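Local coordinates for heme-binding protein A / AI-2 binding protein A (Helicobacter pylori SS1, PDB 6OFQ) that binds peptides in the periplasm and probably delivers them to an ABC transporter, as a family 5 extracellular solute-binding protein, at residues G59-T73 and G515-K528. Sequence-based numbering, arbitrary orientation.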
loop_
_atom_site.group_PDB
_atom_site.type_symbol
_atom_site.label_atom_id
_atom_site.label_comp_id
_atom_site.label_asym_id
_atom_site.label_seq_id
_atom_site.Cartn_x
_atom_site.Cartn_y
_atom_site.Cartn_z
ATOM N N GLY A 59 -8.468 -3.421 6.608
ATOM C CA GLY A 59 -9.124 -3.988 5.439
ATOM C C GLY A 59 -10.161 -5.044 5.749
ATOM O O GLY A 59 -11.044 -5.327 4.927
ATOM N N ASN A 60 -10.056 -5.687 6.908
ATOM C CA ASN A 60 -11.033 -6.652 7.343
ATOM C C ASN A 60 -12.226 -6.019 8.130
ATOM O O ASN A 60 -13.268 -6.665 8.224
ATOM C CB ASN A 60 -10.307 -7.642 8.257
ATOM C CG ASN A 60 -9.510 -8.660 7.477
ATOM O OD1 ASN A 60 -10.095 -9.551 6.885
ATOM N ND2 ASN A 60 -8.183 -8.532 7.471
ATOM N N ILE A 61 -12.000 -4.834 8.667
ATOM C CA ILE A 61 -12.951 -4.156 9.564
ATOM C C ILE A 61 -13.876 -3.266 8.749
ATOM O O ILE A 61 -15.092 -3.124 9.059
ATOM C CB ILE A 61 -12.155 -3.356 10.614
ATOM C CG1 ILE A 61 -11.484 -4.349 11.583
ATOM C CG2 ILE A 61 -13.038 -2.329 11.311
ATOM C CD1 ILE A 61 -10.440 -3.683 12.474
ATOM N N TYR A 62 -13.327 -2.566 7.753
ATOM C CA TYR A 62 -14.079 -1.536 7.035
ATOM C C TYR A 62 -14.418 -1.994 5.613
ATOM O O TYR A 62 -13.662 -2.744 5.009
ATOM C CB TYR A 62 -13.311 -0.232 6.859
ATOM C CG TYR A 62 -12.925 0.456 8.156
ATOM C CD1 TYR A 62 -13.830 1.239 8.842
ATOM C CD2 TYR A 62 -11.676 0.296 8.714
ATOM C CE1 TYR A 62 -13.498 1.924 10.000
ATOM C CE2 TYR A 62 -11.334 0.998 9.852
ATOM C CZ TYR A 62 -12.238 1.825 10.482
ATOM O OH TYR A 62 -11.831 2.539 11.596
ATOM N N ASP A 63 -15.544 -1.498 5.095
ATOM C CA ASP A 63 -15.851 -1.511 3.682
ATOM C C ASP A 63 -15.762 -0.163 3.044
ATOM O O ASP A 63 -15.744 0.891 3.687
ATOM C CB ASP A 63 -17.252 -2.038 3.452
ATOM C CG ASP A 63 -17.377 -3.478 3.899
ATOM O OD1 ASP A 63 -16.566 -4.334 3.456
ATOM O OD2 ASP A 63 -18.281 -3.803 4.702
ATOM N N THR A 64 -15.725 -0.256 1.714
ATOM C CA THR A 64 -15.682 0.882 0.808
ATOM C C THR A 64 -16.963 0.893 -0.064
ATOM O O THR A 64 -17.763 -0.038 -0.009
ATOM C CB THR A 64 -14.398 0.850 -0.054
ATOM O OG1 THR A 64 -14.089 -0.498 -0.407
ATOM C CG2 THR A 64 -13.182 1.437 0.708
ATOM N N LEU A 65 -17.102 1.917 -0.913
ATOM C CA LEU A 65 -18.287 1.971 -1.807
ATOM C C LEU A 65 -18.319 0.841 -2.846
ATOM O O LEU A 65 -19.351 0.212 -3.129
ATOM C CB LEU A 65 -18.363 3.316 -2.495
ATOM C CG LEU A 65 -18.720 4.504 -1.588
ATOM C CD1 LEU A 65 -18.607 5.760 -2.440
ATOM C CD2 LEU A 65 -20.182 4.400 -1.128
ATOM N N VAL A 66 -17.141 0.578 -3.406
ATOM C CA VAL A 66 -16.871 -0.539 -4.290
ATOM C C VAL A 66 -15.714 -1.337 -3.745
ATOM O O VAL A 66 -14.978 -0.781 -2.913
ATOM C CB VAL A 66 -16.584 -0.072 -5.748
ATOM C CG1 VAL A 66 -17.744 0.828 -6.226
ATOM C CG2 VAL A 66 -15.242 0.653 -5.872
ATOM N N GLN A 67 -15.530 -2.590 -4.108
ATOM C CA GLN A 67 -14.438 -3.365 -3.589
ATOM C C GLN A 67 -13.788 -4.188 -4.666
ATOM O O GLN A 67 -14.364 -4.304 -5.772
ATOM C CB GLN A 67 -14.844 -4.265 -2.434
ATOM C CG GLN A 67 -15.835 -5.346 -2.824
ATOM C CD GLN A 67 -16.427 -6.074 -1.634
ATOM O OE1 GLN A 67 -16.632 -5.528 -0.558
ATOM N NE2 GLN A 67 -16.820 -7.314 -1.854
ATOM N N PHE A 68 -12.693 -4.879 -4.371
ATOM C CA PHE A 68 -12.011 -5.731 -5.378
ATOM C C PHE A 68 -12.363 -7.171 -5.097
ATOM O O PHE A 68 -12.201 -7.685 -3.971
ATOM C CB PHE A 68 -10.511 -5.442 -5.349
ATOM C CG PHE A 68 -10.262 -4.033 -5.769
ATOM C CD1 PHE A 68 -10.304 -3.700 -7.125
ATOM C CD2 PHE A 68 -9.976 -3.078 -4.845
ATOM C CE1 PHE A 68 -10.144 -2.370 -7.495
ATOM C CE2 PHE A 68 -9.820 -1.757 -5.218
ATOM C CZ PHE A 68 -9.975 -1.392 -6.530
ATOM N N LYS A 69 -12.857 -7.877 -6.094
ATOM C CA LYS A 69 -13.227 -9.268 -5.880
ATOM C C LYS A 69 -11.986 -10.070 -5.415
ATOM O O LYS A 69 -10.906 -9.944 -5.975
ATOM C CB LYS A 69 -13.725 -9.828 -7.217
ATOM C CG LYS A 69 -13.948 -11.330 -7.186
ATOM C CD LYS A 69 -14.651 -11.801 -8.438
ATOM C CE LYS A 69 -14.707 -13.309 -8.447
ATOM N NZ LYS A 69 -15.291 -13.716 -9.760
ATOM N N TYR A 70 -12.106 -10.779 -4.293
ATOM C CA TYR A 70 -10.921 -11.383 -3.680
ATOM C C TYR A 70 -10.081 -12.226 -4.599
ATOM O O TYR A 70 -10.621 -13.030 -5.377
ATOM C CB TYR A 70 -11.344 -12.128 -2.395
ATOM C CG TYR A 70 -10.121 -12.565 -1.602
ATOM C CD1 TYR A 70 -9.343 -11.605 -0.972
ATOM C CD2 TYR A 70 -9.631 -13.862 -1.603
ATOM C CE1 TYR A 70 -8.140 -11.944 -0.348
ATOM C CE2 TYR A 70 -8.466 -14.192 -0.918
ATOM C CZ TYR A 70 -7.668 -13.243 -0.328
ATOM O OH TYR A 70 -6.491 -13.556 0.268
ATOM N N GLY A 71 -8.788 -11.921 -4.629
ATOM C CA GLY A 71 -7.860 -12.636 -5.488
ATOM C C GLY A 71 -7.609 -11.987 -6.828
ATOM O O GLY A 71 -6.829 -12.462 -7.661
ATOM N N THR A 72 -8.303 -10.871 -7.030
ATOM C CA THR A 72 -8.361 -10.210 -8.355
ATOM C C THR A 72 -8.128 -8.700 -8.199
ATOM O O THR A 72 -8.035 -8.164 -7.083
ATOM C CB THR A 72 -9.690 -10.415 -9.107
ATOM O OG1 THR A 72 -10.667 -9.488 -8.653
ATOM C CG2 THR A 72 -10.154 -11.836 -9.018
ATOM N N THR A 73 -8.111 -8.014 -9.354
ATOM C CA THR A 73 -8.132 -6.552 -9.429
ATOM C C THR A 73 -9.430 -6.016 -10.030
ATOM O O THR A 73 -9.488 -4.862 -10.449
ATOM C CB THR A 73 -6.915 -6.029 -10.211
ATOM O OG1 THR A 73 -7.053 -6.401 -11.577
ATOM C CG2 THR A 73 -5.605 -6.615 -9.610
ATOM N N GLY A 515 -7.789 -20.963 0.720
ATOM C CA GLY A 515 -8.564 -19.797 0.341
ATOM C C GLY A 515 -7.796 -18.498 0.286
ATOM O O GLY A 515 -8.344 -17.507 -0.244
ATOM N N TYR A 516 -6.638 -18.450 0.916
ATOM C CA TYR A 516 -5.830 -17.244 0.811
ATOM C C TYR A 516 -5.328 -17.134 -0.626
ATOM O O TYR A 516 -4.958 -18.147 -1.217
ATOM C CB TYR A 516 -4.659 -17.299 1.776
ATOM C CG TYR A 516 -3.786 -16.058 1.807
ATOM C CD1 TYR A 516 -4.159 -14.962 2.579
ATOM C CD2 TYR A 516 -2.651 -15.954 1.028
ATOM C CE1 TYR A 516 -3.358 -13.846 2.674
ATOM C CE2 TYR A 516 -1.842 -14.839 1.106
ATOM C CZ TYR A 516 -2.244 -13.773 1.877
ATOM O OH TYR A 516 -1.462 -12.616 1.958
ATOM N N LYS A 517 -5.205 -15.903 -1.097
ATOM C CA LYS A 517 -4.716 -15.682 -2.473
ATOM C C LYS A 517 -3.638 -14.608 -2.422
ATOM O O LYS A 517 -3.815 -13.549 -1.847
ATOM C CB LYS A 517 -5.882 -15.337 -3.397
ATOM C CG LYS A 517 -6.689 -16.564 -3.802
ATOM C CD LYS A 517 -7.859 -16.316 -4.713
ATOM C CE LYS A 517 -8.515 -17.623 -5.122
ATOM N NZ LYS A 517 -8.585 -18.724 -4.139
ATOM N N THR A 518 -2.526 -14.868 -3.117
ATOM C CA THR A 518 -1.463 -13.882 -3.230
ATOM C C THR A 518 -1.733 -12.887 -4.416
ATOM O O THR A 518 -1.053 -11.885 -4.531
ATOM C CB THR A 518 -0.064 -14.506 -3.487
ATOM O OG1 THR A 518 -0.151 -15.276 -4.702
ATOM C CG2 THR A 518 0.379 -15.315 -2.296
ATOM N N THR A 519 -2.675 -13.242 -5.273
ATOM C CA THR A 519 -3.021 -12.482 -6.481
ATOM C C THR A 519 -4.002 -11.362 -6.173
ATOM O O THR A 519 -4.734 -11.385 -5.195
ATOM C CB THR A 519 -3.605 -13.421 -7.543
ATOM O OG1 THR A 519 -4.744 -14.128 -7.049
ATOM C CG2 THR A 519 -2.499 -14.429 -8.002
ATOM N N GLY A 520 -4.011 -10.377 -7.063
ATOM C CA GLY A 520 -4.943 -9.249 -6.992
ATOM C C GLY A 520 -4.533 -8.258 -5.936
ATOM O O GLY A 520 -3.371 -8.169 -5.560
ATOM N N VAL A 521 -5.446 -7.388 -5.520
ATOM C CA VAL A 521 -5.155 -6.332 -4.528
ATOM C C VAL A 521 -5.954 -6.611 -3.245
ATOM O O VAL A 521 -6.928 -7.362 -3.184
ATOM C CB VAL A 521 -5.446 -4.934 -5.138
ATOM C CG1 VAL A 521 -4.516 -4.631 -6.317
ATOM C CG2 VAL A 521 -6.909 -4.811 -5.526
ATOM N N SER A 522 -5.586 -5.903 -2.205
ATOM C CA SER A 522 -6.127 -6.089 -0.860
ATOM C C SER A 522 -6.119 -7.576 -0.479
ATOM O O SER A 522 -7.152 -8.210 -0.191
ATOM C CB SER A 522 -7.517 -5.449 -0.696
ATOM O OG SER A 522 -7.880 -5.469 0.696
ATOM N N VAL A 523 -4.928 -8.154 -0.514
ATOM C CA VAL A 523 -4.810 -9.596 -0.358
ATOM C C VAL A 523 -5.007 -10.149 1.047
ATOM O O VAL A 523 -5.182 -11.342 1.228
ATOM C CB VAL A 523 -3.467 -10.135 -0.946
ATOM C CG1 VAL A 523 -3.286 -9.681 -2.380
ATOM C CG2 VAL A 523 -2.294 -9.666 -0.095
ATOM N N ASN A 524 -4.859 -9.266 2.036
ATOM C CA ASN A 524 -4.952 -9.662 3.447
ATOM C C ASN A 524 -6.297 -9.488 4.074
ATOM O O ASN A 524 -6.420 -9.350 5.289
ATOM C CB ASN A 524 -3.832 -9.022 4.261
ATOM C CG ASN A 524 -2.470 -9.510 3.783
ATOM O OD1 ASN A 524 -2.254 -10.703 3.602
ATOM N ND2 ASN A 524 -1.567 -8.572 3.491
ATOM N N ARG A 525 -7.333 -9.511 3.241
ATOM C CA ARG A 525 -8.702 -9.750 3.698
ATOM C C ARG A 525 -8.845 -11.252 3.913
ATOM O O ARG A 525 -8.398 -12.056 3.071
ATOM C CB ARG A 525 -9.683 -9.308 2.621
ATOM C CG ARG A 525 -9.744 -7.795 2.539
ATOM C CD ARG A 525 -10.582 -7.321 1.372
ATOM N NE ARG A 525 -9.965 -7.683 0.100
ATOM C CZ ARG A 525 -10.606 -7.747 -1.030
ATOM N NH1 ARG A 525 -11.906 -7.561 -1.092
ATOM N NH2 ARG A 525 -9.910 -7.992 -2.131
ATOM N N PHE A 526 -9.372 -11.660 5.071
ATOM C CA PHE A 526 -9.424 -13.070 5.454
ATOM C C PHE A 526 -10.790 -13.690 5.283
ATOM O O PHE A 526 -10.971 -14.826 5.669
ATOM C CB PHE A 526 -8.958 -13.230 6.925
ATOM C CG PHE A 526 -7.571 -12.707 7.150
ATOM C CD1 PHE A 526 -6.472 -13.201 6.443
ATOM C CD2 PHE A 526 -7.354 -11.685 8.043
ATOM C CE1 PHE A 526 -5.206 -12.641 6.549
ATOM C CE2 PHE A 526 -6.069 -11.173 8.212
ATOM C CZ PHE A 526 -4.997 -11.656 7.488
ATOM N N PHE A 527 -11.803 -12.989 4.767
ATOM C CA PHE A 527 -13.148 -13.524 4.640
ATOM C C PHE A 527 -13.287 -14.805 3.845
ATOM O O PHE A 527 -14.288 -15.498 4.061
ATOM C CB PHE A 527 -14.174 -12.436 4.273
ATOM C CG PHE A 527 -14.044 -11.725 2.932
ATOM C CD1 PHE A 527 -12.898 -11.645 2.133
ATOM C CD2 PHE A 527 -15.142 -11.003 2.525
ATOM C CE1 PHE A 527 -12.862 -10.892 0.944
ATOM C CE2 PHE A 527 -15.120 -10.230 1.378
ATOM C CZ PHE A 527 -13.992 -10.181 0.577
ATOM N N LYS A 528 -12.382 -15.096 2.904
ATOM C CA LYS A 528 -12.464 -16.316 2.062
ATOM C C LYS A 528 -11.558 -17.407 2.579
ATOM O O LYS A 528 -11.510 -18.492 2.032
ATOM C CB LYS A 528 -12.166 -16.039 0.585
ATOM C CG LYS A 528 -12.873 -14.829 0.014
ATOM C CD LYS A 528 -14.387 -14.908 0.200
ATOM C CE LYS A 528 -15.075 -13.675 -0.383
ATOM N NZ LYS A 528 -16.530 -13.671 -0.164
HETATM O O HOH W 1 -12.149 -10.038 5.062
HETATM O O HOH W 2 -13.829 -6.610 1.054
HETATM O O HOH W 3 -7.519 -9.952 -3.224
#
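Asn60 and Arg525 mark one point of closest approach of the two backbones, Thr72 and Gly520 the other, where the CA atoms come within 3.8 Å. In this periplasmic binding protein fold, residues of helix 52-61, edge strand 66-68 and the type II turn Lys69-Thr72 meet an irregular loop that joins strands 513-514 and 530-531 near the C-terminus. One backbone bond, from Val521 N to Thr72 O, ties the two segments beside Gly520, whose CA makes a CA-H...O contact with the same oxygen.

Tyr70 drives its ring into the loop. With CG anti to the backbone N (chi1 -170°), the ring runs inward from the turn, and Val523 O and Gly515 O lie near its plane at the edge. Its OH donates to Val523 O at 2.7 Å and accepts from Lys517 N at 3.0 Å, while resting over a face of the Tyr516 ring. Lys528 CG and Phe527 CE1 pack obliquely against the base of the ring.

Arg525 reaches back to strand 66-68. NH1 and NH2 both donate to Phe68 O, which lies in the guanidinium plane; NE points almost straight at Ser522 O (171°), fixing the group's rotation, and Tyr70 CD1 sits over one guanidinium face. Val521 CG2 makes a CH-pi contact with the Phe68 ring, 3.9 Å from its centroid; Phe68 also touches Ile432.

On helix 52-61, the Asn60 amide bridges two loop peptides through Asn524 O and Phe526 N; ND2 donates to Asn524 O and also to Val56 O of helix 52-61. The amide lies nearly parallel to the Phe526 ring, their planes 11° apart, and OD1 takes Phe526 N on a lone pair at 2.9 Å, while a water links that oxygen to Phe527 N.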